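High affinity transport system protein p37 (Mycoplasma hyorhinis, PDB 3EKI) binds thiamine diphosphate, which it probably helps to import, and is probably the membrane-tethered binding component of a high-affinity transport system. Local coordinates at residues 46-52 with 98-104; 216-222 with 303-309; 261-265 with 336-341. All blocks are in the same frame, centred on the assembly; numbering follows the deposited sequence.

Contact 1. Residues 46-52 with 98-104; sequences ITFGVSE and FKVTPIQ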
loop_
_atom_site.group_PDB
_atom_site.type_symbol
_atom_site.label_atom_id
_atom_site.label_comp_id
_atom_site.label_asym_id
_atom_site.label_seq_id
_atom_site.Cartn_x
_atom_site.Cartn_y
_atom_site.Cartn_z
ATOM N N ILE A 46 -18.009 -16.688 -9.436
ATOM C CA ILE A 46 -16.720 -16.201 -8.962
ATOM C C ILE A 46 -16.999 -15.246 -7.804
ATOM O O ILE A 46 -17.795 -14.339 -7.973
ATOM C CB ILE A 46 -15.945 -15.568 -10.116
ATOM C CG1 ILE A 46 -15.464 -16.571 -11.171
ATOM C CG2 ILE A 46 -14.776 -14.732 -9.606
ATOM C CD1 ILE A 46 -14.278 -17.390 -10.691
ATOM N N THR A 47 -16.347 -15.508 -6.687
ATOM C CA THR A 47 -16.457 -14.685 -5.495
ATOM C C THR A 47 -15.119 -14.023 -5.168
ATOM O O THR A 47 -14.140 -14.740 -4.960
ATOM C CB THR A 47 -16.922 -15.537 -4.297
ATOM O OG1 THR A 47 -18.211 -16.094 -4.579
ATOM C CG2 THR A 47 -17.069 -14.675 -3.051
ATOM N N PHE A 48 -15.084 -12.700 -5.126
ATOM C CA PHE A 48 -13.943 -11.918 -4.676
ATOM C C PHE A 48 -13.988 -11.647 -3.171
ATOM O O PHE A 48 -15.011 -11.237 -2.607
ATOM C CB PHE A 48 -13.925 -10.581 -5.420
ATOM C CG PHE A 48 -13.795 -10.656 -6.935
ATOM C CD1 PHE A 48 -13.216 -11.730 -7.585
ATOM C CD2 PHE A 48 -14.263 -9.607 -7.709
ATOM C CE1 PHE A 48 -13.121 -11.733 -8.974
ATOM C CE2 PHE A 48 -14.163 -9.597 -9.087
ATOM C CZ PHE A 48 -13.565 -10.666 -9.715
ATOM N N GLY A 49 -12.885 -11.829 -2.471
ATOM C CA GLY A 49 -12.785 -11.454 -1.073
ATOM C C GLY A 49 -12.519 -9.959 -1.030
ATOM O O GLY A 49 -11.693 -9.475 -1.810
ATOM N N VAL A 50 -13.244 -9.272 -0.155
ATOM C CA VAL A 50 -13.014 -7.849 0.080
ATOM C C VAL A 50 -13.064 -7.598 1.593
ATOM O O VAL A 50 -13.707 -8.330 2.325
ATOM C CB VAL A 50 -14.002 -6.891 -0.597
ATOM C CG1 VAL A 50 -14.032 -7.110 -2.102
ATOM C CG2 VAL A 50 -15.389 -7.029 0.020
ATOM N N SER A 51 -12.367 -6.533 1.984
ATOM C CA SER A 51 -12.278 -6.244 3.407
ATOM C C SER A 51 -13.662 -6.058 4.045
ATOM O O SER A 51 -14.468 -5.289 3.531
ATOM C CB SER A 51 -11.451 -4.991 3.696
ATOM O OG SER A 51 -11.597 -4.700 5.086
ATOM N N GLU A 52 -13.859 -6.749 5.149
ATOM C CA GLU A 52 -15.035 -6.782 5.985
ATOM C C GLU A 52 -15.334 -5.382 6.507
ATOM O O GLU A 52 -16.446 -4.884 6.357
ATOM C CB GLU A 52 -14.801 -7.741 7.137
ATOM C CG GLU A 52 -16.022 -8.096 7.972
ATOM C CD GLU A 52 -15.722 -9.293 8.862
ATOM O OE1 GLU A 52 -15.330 -9.064 10.028
ATOM O OE2 GLU A 52 -15.868 -10.441 8.385
ATOM N N PHE A 98 -20.721 -12.892 -10.578
ATOM C CA PHE A 98 -19.678 -12.393 -9.686
ATOM C C PHE A 98 -20.258 -11.833 -8.386
ATOM O O PHE A 98 -21.246 -11.096 -8.433
ATOM C CB PHE A 98 -18.866 -11.307 -10.384
ATOM C CG PHE A 98 -18.027 -11.872 -11.526
ATOM C CD1 PHE A 98 -18.575 -12.043 -12.786
ATOM C CD2 PHE A 98 -16.687 -12.219 -11.303
ATOM C CE1 PHE A 98 -17.820 -12.557 -13.824
ATOM C CE2 PHE A 98 -15.935 -12.716 -12.333
ATOM C CZ PHE A 98 -16.484 -12.864 -13.600
ATOM N N LYS A 99 -19.602 -12.214 -7.296
ATOM C CA LYS A 99 -20.051 -11.928 -5.943
ATOM C C LYS A 99 -18.840 -11.444 -5.134
ATOM O O LYS A 99 -17.736 -11.605 -5.622
ATOM C CB LYS A 99 -20.687 -13.141 -5.266
ATOM C CG LYS A 99 -21.826 -13.775 -6.054
ATOM C CD LYS A 99 -22.440 -14.894 -5.219
ATOM C CE LYS A 99 -22.491 -16.210 -5.975
ATOM N NZ LYS A 99 -22.734 -17.351 -5.041
ATOM N N VAL A 100 -19.072 -10.889 -3.957
ATOM C CA VAL A 100 -18.029 -10.615 -2.977
ATOM C C VAL A 100 -18.434 -11.290 -1.666
ATOM O O VAL A 100 -19.596 -11.601 -1.404
ATOM C CB VAL A 100 -17.731 -9.130 -2.704
ATOM C CG1 VAL A 100 -17.197 -8.437 -3.941
ATOM C CG2 VAL A 100 -18.973 -8.397 -2.199
ATOM N N THR A 101 -17.396 -11.510 -0.867
ATOM C CA THR A 101 -17.551 -12.053 0.476
ATOM C C THR A 101 -16.644 -11.229 1.396
ATOM O O THR A 101 -15.534 -10.866 0.962
ATOM C CB THR A 101 -17.293 -13.563 0.463
ATOM O OG1 THR A 101 -17.775 -14.142 1.685
ATOM C CG2 THR A 101 -15.806 -13.886 0.384
ATOM N N PRO A 102 -17.070 -10.858 2.603
ATOM C CA PRO A 102 -16.192 -10.115 3.512
ATOM C C PRO A 102 -15.051 -10.973 4.032
ATOM O O PRO A 102 -15.262 -12.126 4.386
ATOM C CB PRO A 102 -17.096 -9.743 4.699
ATOM C CG PRO A 102 -18.173 -10.771 4.681
ATOM C CD PRO A 102 -18.397 -11.053 3.215
ATOM N N ILE A 103 -13.866 -10.380 4.086
ATOM C CA ILE A 103 -12.695 -11.046 4.639
ATOM C C ILE A 103 -12.052 -10.202 5.744
ATOM O O ILE A 103 -11.801 -9.006 5.571
ATOM C CB ILE A 103 -11.642 -11.342 3.557
ATOM C CG1 ILE A 103 -12.197 -12.158 2.382
ATOM C CG2 ILE A 103 -10.433 -12.023 4.180
ATOM C CD1 ILE A 103 -12.672 -13.532 2.806
ATOM N N GLN A 104 -11.816 -10.879 6.857
ATOM C CA GLN A 104 -11.390 -10.183 8.085
ATOM C C GLN A 104 -10.034 -9.515 7.920
ATOM O O GLN A 104 -9.844 -8.359 8.317
ATOM C CB GLN A 104 -11.429 -11.186 9.243
ATOM C CG GLN A 104 -12.730 -11.967 9.364
ATOM C CD GLN A 104 -12.866 -13.247 8.575
ATOM O OE1 GLN A 104 -13.461 -13.302 7.495
ATOM N NE2 GLN A 104 -12.330 -14.346 9.111
HETATM O O HOH W 1 -11.718 -6.128 7.655
#
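Six backbone hydrogen bonds join Ile46, Phe48, Val50 and Glu52 to Lys99, Thr101 and Ile103. Lys99 N gives its hydrogen to Ile46 O at 2.9 Å, and Phe48 N returns one to Lys99 O. The same alternation carries on through Thr101 and Val50 to the shortest of the set, Ile103 N to Val50 O at 2.7 Å. The last, Glu52 N to Ile103 O at 3.1 Å, is straight enough at the hydrogen (159°), but its donor stands above the carbonyl plane. Because donors alternate in direction, Thr47 N bonds to Asp121 OD1 on the other side, where Gly49 also shares a backbone hydrogen bond with Phe122; Asp121 is also a calcium ligand. Pro102 falls at a position whose nitrogen faces away from strand 46-51, so its missing N-H costs this pairing nothing.

The two parallel strands, with helix 64-85 between them in the chain, form a beta-alpha-beta crossover, and that helix packs on the face bearing Phe48, Phe98 and Val100. There the Phe98 ring lies alongside Ile46, CE2 at 3.6 Å from Ile46 CG2, while the tip of Phe48 meets it obliquely, the planes 50° apart. On the other face Thr47 has OG1 beside its own N (chi1 -61°), which leaves CG2 to lie 3.7 Å from Thr101 CB. With no side chain on Gly49, Ile103 CG1 can settle against its CA at 3.6 Å, in space a beta carbon would occupy. At the strand's end Ser51, the N-cap of the following helix, has OG weakly bonded to Trp54 N; a water 2.9 Å from Ser51 OG donates to Gln104 O.

Contact 2. Residues 216-222 with 303-309; sequences RGMIWIK and HIAFSEE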
loop_
_atom_site.group_PDB
_atom_site.type_symbol
_atom_site.label_atom_id
_atom_site.label_comp_id
_atom_site.label_asym_id
_atom_site.label_seq_id
_atom_site.Cartn_x
_atom_site.Cartn_y
_atom_site.Cartn_z
ATOM N N ARG A 216 6.176 3.103 -1.797
ATOM C CA ARG A 216 7.252 3.128 -0.820
ATOM C C ARG A 216 6.716 3.369 0.585
ATOM O O ARG A 216 5.570 3.780 0.786
ATOM C CB ARG A 216 8.241 4.264 -1.110
ATOM C CG ARG A 216 8.805 4.298 -2.512
ATOM C CD ARG A 216 9.694 5.540 -2.642
ATOM N NE ARG A 216 9.994 5.744 -4.040
ATOM C CZ ARG A 216 11.012 5.280 -4.737
ATOM N NH1 ARG A 216 11.930 4.516 -4.144
ATOM N NH2 ARG A 216 11.083 5.599 -6.027
ATOM N N GLY A 217 7.543 3.148 1.599
ATOM C CA GLY A 217 7.336 3.653 2.923
ATOM C C GLY A 217 8.098 4.983 3.083
ATOM O O GLY A 217 8.734 5.458 2.145
ATOM N N MET A 218 7.952 5.524 4.285
ATOM C CA MET A 218 8.682 6.766 4.576
ATOM C C MET A 218 8.927 6.855 6.066
ATOM O O MET A 218 8.222 6.247 6.864
ATOM C CB MET A 218 7.915 7.978 4.097
ATOM C CG MET A 218 6.613 8.251 4.801
ATOM S SD MET A 218 5.768 9.700 4.154
ATOM C CE MET A 218 6.836 11.005 4.726
ATOM N N ILE A 219 9.943 7.620 6.436
ATOM C CA ILE A 219 10.249 7.882 7.826
ATOM C C ILE A 219 10.007 9.374 8.113
ATOM O O ILE A 219 10.610 10.171 7.411
ATOM C CB ILE A 219 11.703 7.517 8.178
ATOM C CG1 ILE A 219 12.003 6.037 7.905
ATOM C CG2 ILE A 219 12.045 7.890 9.611
ATOM C CD1 ILE A 219 13.413 5.571 8.103
ATOM N N TRP A 220 9.184 9.617 9.097
ATOM C CA TRP A 220 8.874 10.931 9.629
ATOM C C TRP A 220 9.690 11.201 10.885
ATOM O O TRP A 220 9.987 10.294 11.645
ATOM C CB TRP A 220 7.421 11.028 10.037
ATOM C CG TRP A 220 6.380 10.882 9.000
ATOM C CD1 TRP A 220 5.760 9.715 8.612
ATOM C CD2 TRP A 220 5.806 11.914 8.187
ATOM N NE1 TRP A 220 4.843 9.969 7.624
ATOM C CE2 TRP A 220 4.851 11.313 7.343
ATOM C CE3 TRP A 220 6.008 13.300 8.101
ATOM C CZ2 TRP A 220 4.095 12.023 6.421
ATOM C CZ3 TRP A 220 5.245 13.988 7.172
ATOM C CH2 TRP A 220 4.305 13.366 6.345
ATOM N N ILE A 221 9.974 12.493 11.100
ATOM C CA ILE A 221 10.515 13.007 12.344
ATOM C C ILE A 221 9.673 14.184 12.814
ATOM O O ILE A 221 9.045 14.858 12.004
ATOM C CB ILE A 221 11.998 13.366 12.206
ATOM C CG1 ILE A 221 12.291 14.455 11.191
ATOM C CG2 ILE A 221 12.785 12.072 11.882
ATOM C CD1 ILE A 221 13.737 14.938 11.210
ATOM N N LYS A 222 9.666 14.341 14.147
ATOM C CA LYS A 222 8.836 15.390 14.749
ATOM C C LYS A 222 9.564 16.000 15.932
ATOM O O LYS A 222 10.174 15.246 16.678
ATOM C CB LYS A 222 7.502 14.837 15.211
ATOM C CG LYS A 222 6.641 15.794 15.996
ATOM C CD LYS A 222 6.087 15.344 17.293
ATOM C CE LYS A 222 6.811 14.324 18.124
ATOM N NZ LYS A 222 6.144 14.015 19.389
ATOM N N HIS A 303 9.439 10.517 18.517
ATOM C CA HIS A 303 9.771 11.537 17.524
ATOM C C HIS A 303 10.066 11.021 16.129
ATOM O O HIS A 303 10.372 11.813 15.239
ATOM C CB HIS A 303 11.001 12.350 17.986
ATOM C CG HIS A 303 10.774 12.980 19.330
ATOM N ND1 HIS A 303 10.988 12.312 20.506
ATOM C CD2 HIS A 303 10.342 14.219 19.679
ATOM C CE1 HIS A 303 10.704 13.111 21.540
ATOM N NE2 HIS A 303 10.306 14.276 21.059
ATOM N N ILE A 304 9.960 9.702 15.916
ATOM C CA ILE A 304 10.171 9.093 14.613
ATOM C C ILE A 304 8.972 8.210 14.294
ATOM O O ILE A 304 8.469 7.597 15.240
ATOM C CB ILE A 304 11.490 8.313 14.622
ATOM C CG1 ILE A 304 12.693 9.224 14.944
ATOM C CG2 ILE A 304 11.710 7.546 13.335
ATOM C CD1 ILE A 304 13.829 8.452 15.576
ATOM N N ALA A 305 8.519 8.176 13.051
ATOM C CA ALA A 305 7.418 7.280 12.718
ATOM C C ALA A 305 7.532 6.741 11.300
ATOM O O ALA A 305 8.032 7.403 10.388
ATOM C CB ALA A 305 6.064 7.948 12.878
ATOM N N PHE A 306 7.056 5.497 11.136
ATOM C CA PHE A 306 7.000 4.884 9.820
ATOM C C PHE A 306 5.596 4.994 9.229
ATOM O O PHE A 306 4.643 4.847 9.991
ATOM C CB PHE A 306 7.360 3.410 9.922
ATOM C CG PHE A 306 8.705 3.062 10.516
ATOM C CD1 PHE A 306 9.712 4.020 10.599
ATOM C CD2 PHE A 306 8.952 1.770 10.957
ATOM C CE1 PHE A 306 10.939 3.664 11.140
ATOM C CE2 PHE A 306 10.160 1.442 11.514
ATOM C CZ PHE A 306 11.169 2.385 11.578
ATOM N N SER A 307 5.531 5.221 7.917
ATOM C CA SER A 307 4.230 5.138 7.254
ATOM C C SER A 307 4.411 4.853 5.784
ATOM O O SER A 307 5.509 4.870 5.225
ATOM C CB SER A 307 3.436 6.433 7.416
ATOM O OG SER A 307 3.924 7.397 6.504
ATOM N N GLU A 308 3.266 4.591 5.129
ATOM C CA GLU A 308 3.257 4.601 3.685
ATOM C C GLU A 308 3.691 5.971 3.178
ATOM O O GLU A 308 3.283 6.977 3.756
ATOM C CB GLU A 308 1.832 4.324 3.180
ATOM C CG GLU A 308 1.133 3.116 3.757
ATOM C CD GLU A 308 0.320 3.402 4.994
ATOM O OE1 GLU A 308 -0.653 2.633 5.227
ATOM O OE2 GLU A 308 0.627 4.370 5.734
ATOM N N GLU A 309 4.474 5.991 2.123
ATOM C CA GLU A 309 4.785 7.256 1.463
ATOM C C GLU A 309 3.484 7.979 1.134
ATOM O O GLU A 309 2.562 7.440 0.533
ATOM C CB GLU A 309 5.624 7.039 0.222
ATOM C CG GLU A 309 5.905 8.343 -0.515
ATOM C CD GLU A 309 6.628 8.165 -1.825
ATOM O OE1 GLU A 309 6.099 7.490 -2.745
ATOM O OE2 GLU A 309 7.734 8.734 -1.935
HETATM O O HOH W 2 4.356 5.391 -2.739
#
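Ser307 OG is gripped twice: Trp220 NE1 donates to it at 3.0 Å, nearly in the indole plane, and the hydroxyl passes its own hydrogen to Glu308 O at 2.9 Å. The position of OG between the backbone N and the carbonyl carbon (chi1 79°) allows both. Met218 lays its CE methyl over one face of that indole, 3.3 Å above the plane and offset toward the rim, and its bend at chi3 (-70°) puts it there.

Strands 217-222 and 304-308 run antiparallel in the mixed sheet. Trp220 N bonds to Ala305 O almost straight at 2.8 Å, and Ala305 N answers to Trp220 O. On the opposite face of the sheet Ile219, Ile221, Ile304 and Phe306 pack as an apolar layer.

At one end Lys222 O lies in the plane of the His303 ring, 3.2 Å from CD2, and has no hydrogen-bond partner. Lys222 NZ donates to the carbonyl oxygens of Leu296, Leu299 and Phe302. At the other end a water joins Arg216 N to Glu309 OE1, while the guanidinium bonds to Lys160 O and forms a salt bridge with Asp155. Glu308, bridged to Lys258, touches thiamine diphosphate, so a strand end fixed by backbone and hydroxyl bonds presents a charged residue to the ligand.

Contact 3. Residues 261-265 with 336-341; sequences LEETI and IVTNPI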
loop_
_atom_site.group_PDB
_atom_site.type_symbol
_atom_site.label_atom_id
_atom_site.label_comp_id
_atom_site.label_asym_id
_atom_site.label_seq_id
_atom_site.Cartn_x
_atom_site.Cartn_y
_atom_site.Cartn_z
ATOM N N LEU A 261 10.287 -2.094 5.162
ATOM C CA LEU A 261 11.029 -1.244 4.225
ATOM C C LEU A 261 11.853 -0.212 4.984
ATOM O O LEU A 261 12.957 0.116 4.546
ATOM C CB LEU A 261 10.094 -0.559 3.230
ATOM C CG LEU A 261 9.474 -1.542 2.231
ATOM C CD1 LEU A 261 8.322 -0.871 1.490
ATOM C CD2 LEU A 261 10.518 -2.037 1.252
ATOM N N GLU A 262 11.301 0.304 6.071
ATOM C CA GLU A 262 12.037 1.282 6.883
ATOM C C GLU A 262 13.176 0.599 7.637
ATOM O O GLU A 262 14.250 1.187 7.771
ATOM C CB GLU A 262 11.094 2.009 7.850
ATOM C CG GLU A 262 10.080 2.898 7.167
ATOM C CD GLU A 262 8.786 2.253 6.718
ATOM O OE1 GLU A 262 8.638 1.022 6.849
ATOM O OE2 GLU A 262 7.918 3.029 6.249
ATOM N N GLU A 263 12.923 -0.615 8.151
ATOM C CA GLU A 263 14.004 -1.375 8.780
ATOM C C GLU A 263 15.198 -1.491 7.855
ATOM O O GLU A 263 16.359 -1.297 8.240
ATOM C CB GLU A 263 13.512 -2.768 9.191
ATOM C CG GLU A 263 14.619 -3.755 9.577
ATOM C CD GLU A 263 13.993 -5.047 10.036
ATOM O OE1 GLU A 263 14.248 -5.527 11.143
ATOM O OE2 GLU A 263 13.185 -5.612 9.251
ATOM N N THR A 264 14.983 -1.815 6.576
ATOM C CA THR A 264 16.045 -1.899 5.591
ATOM C C THR A 264 16.812 -0.582 5.445
ATOM O O THR A 264 18.051 -0.593 5.430
ATOM C CB THR A 264 15.477 -2.279 4.203
ATOM O OG1 THR A 264 14.924 -3.600 4.291
ATOM C CG2 THR A 264 16.552 -2.351 3.139
ATOM N N ILE A 265 16.103 0.541 5.333
ATOM C CA ILE A 265 16.814 1.825 5.232
ATOM C C ILE A 265 17.697 2.110 6.459
ATOM O O ILE A 265 18.843 2.544 6.313
ATOM C CB ILE A 265 15.798 2.957 5.029
ATOM C CG1 ILE A 265 15.024 2.857 3.699
ATOM C CG2 ILE A 265 16.453 4.318 5.124
ATOM C CD1 ILE A 265 15.897 2.684 2.473
ATOM N N ILE A 336 13.244 10.618 5.076
ATOM C CA ILE A 336 13.681 9.850 3.938
ATOM C C ILE A 336 12.545 8.893 3.552
ATOM O O ILE A 336 11.761 8.546 4.441
ATOM C CB ILE A 336 14.971 9.068 4.224
ATOM C CG1 ILE A 336 15.673 8.488 3.001
ATOM C CG2 ILE A 336 14.729 7.996 5.274
ATOM C CD1 ILE A 336 17.091 8.032 3.242
ATOM N N VAL A 337 12.463 8.555 2.273
ATOM C CA VAL A 337 11.517 7.490 1.891
ATOM C C VAL A 337 12.272 6.174 1.772
ATOM O O VAL A 337 13.483 6.091 2.035
ATOM C CB VAL A 337 10.740 7.799 0.613
ATOM C CG1 VAL A 337 9.957 9.101 0.864
ATOM C CG2 VAL A 337 11.590 7.896 -0.626
ATOM N N THR A 338 11.597 5.105 1.375
ATOM C CA THR A 338 12.259 3.812 1.262
ATOM C C THR A 338 12.433 3.403 -0.197
ATOM O O THR A 338 12.074 4.117 -1.118
ATOM C CB THR A 338 11.482 2.699 1.980
ATOM O OG1 THR A 338 10.284 2.376 1.223
ATOM C CG2 THR A 338 11.024 3.101 3.375
ATOM N N ASN A 339 12.996 2.211 -0.395
ATOM C CA ASN A 339 13.082 1.550 -1.681
ATOM C C ASN A 339 11.659 1.120 -2.068
ATOM O O ASN A 339 10.804 1.014 -1.198
ATOM C CB ASN A 339 14.026 0.363 -1.632
ATOM C CG ASN A 339 15.466 0.702 -1.309
ATOM O OD1 ASN A 339 15.940 1.778 -1.648
ATOM N ND2 ASN A 339 16.141 -0.238 -0.656
ATOM N N PRO A 340 11.449 0.953 -3.367
ATOM C CA PRO A 340 10.093 0.663 -3.857
ATOM C C PRO A 340 9.753 -0.810 -4.020
ATOM O O PRO A 340 10.624 -1.608 -4.374
ATOM C CB PRO A 340 10.190 1.315 -5.229
ATOM C CG PRO A 340 11.582 1.009 -5.681
ATOM C CD PRO A 340 12.433 1.069 -4.434
ATOM N N ILE A 341 8.469 -1.120 -3.769
ATOM C CA ILE A 341 8.001 -2.503 -4.020
ATOM C C ILE A 341 6.689 -2.457 -4.777
ATOM O O ILE A 341 6.056 -1.404 -4.868
ATOM C CB ILE A 341 7.832 -3.292 -2.717
ATOM C CG1 ILE A 341 6.771 -2.749 -1.770
ATOM C CG2 ILE A 341 9.191 -3.414 -2.024
ATOM C CD1 ILE A 341 6.475 -3.626 -0.568
HETATM O O HOH W 3 13.578 -0.022 1.766
#
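Leu261 opens the contact, its CB 3.6 Å from Thr338 OG1 and its side chain crossing that of Thr338 at about a right angle. Further out, Leu261 CD2 meets Ile341 CG2 tip to tip at 3.8 Å. A water donates to Leu261 O at 2.9 Å and accepts from Asn339 N at 3.2 Å, linking helix 256-269 to the chain that leaves strand 331-337.

Next, Glu262 touches Thr338 CG2 with its aliphatic CG, while its OE2 makes a weak bond to Met218 N. Thr264 merely brings its methyl near Asn339. One turn on from Leu261, Ile265 lies across Thr338: CG1 is 3.8 Å from Thr338 CA, and CG2, anti to the backbone N, turns to Ile336 CG2 at 4.1 Å. A branched aliphatic chain suits this spot because its arms reach two residues at once.

The polar side chains find partners in other parts of the chain: Thr338 OG1, which donates to Asn339 O, accepts from Gly217 N, the Thr264 hydroxyl bonds to Ile402 O, and the Asn339 amide serves Tyr162 N and Ala401 O. Val337 O is buried without a partner. Helix 256-269 and residues 336-341 thus meet through hydrocarbon, with one water as the polar bridge.

Contact 1 stands apart from the other two, its centre 31 Å from those of contacts 2 and 3 and on the opposite side of the chain's centre. Thiamine diphosphate lies between them: Glu308 of contact 2 touches it, with its side chain about 4 Å away, while the side chains of Ile341 in contact 3 and Ser51 in contact 1 are farther off, about 6 and 10 Å. This fits the two-lobed binding-protein fold, in which the ligand sits in the cleft. Contacts 2 and 3, with centres 10 Å apart, both reach one sheet: strands 217-223 and 331-337 are neighbours, and Ile219 N probably bonds to Ile336 O at 2.9 Å.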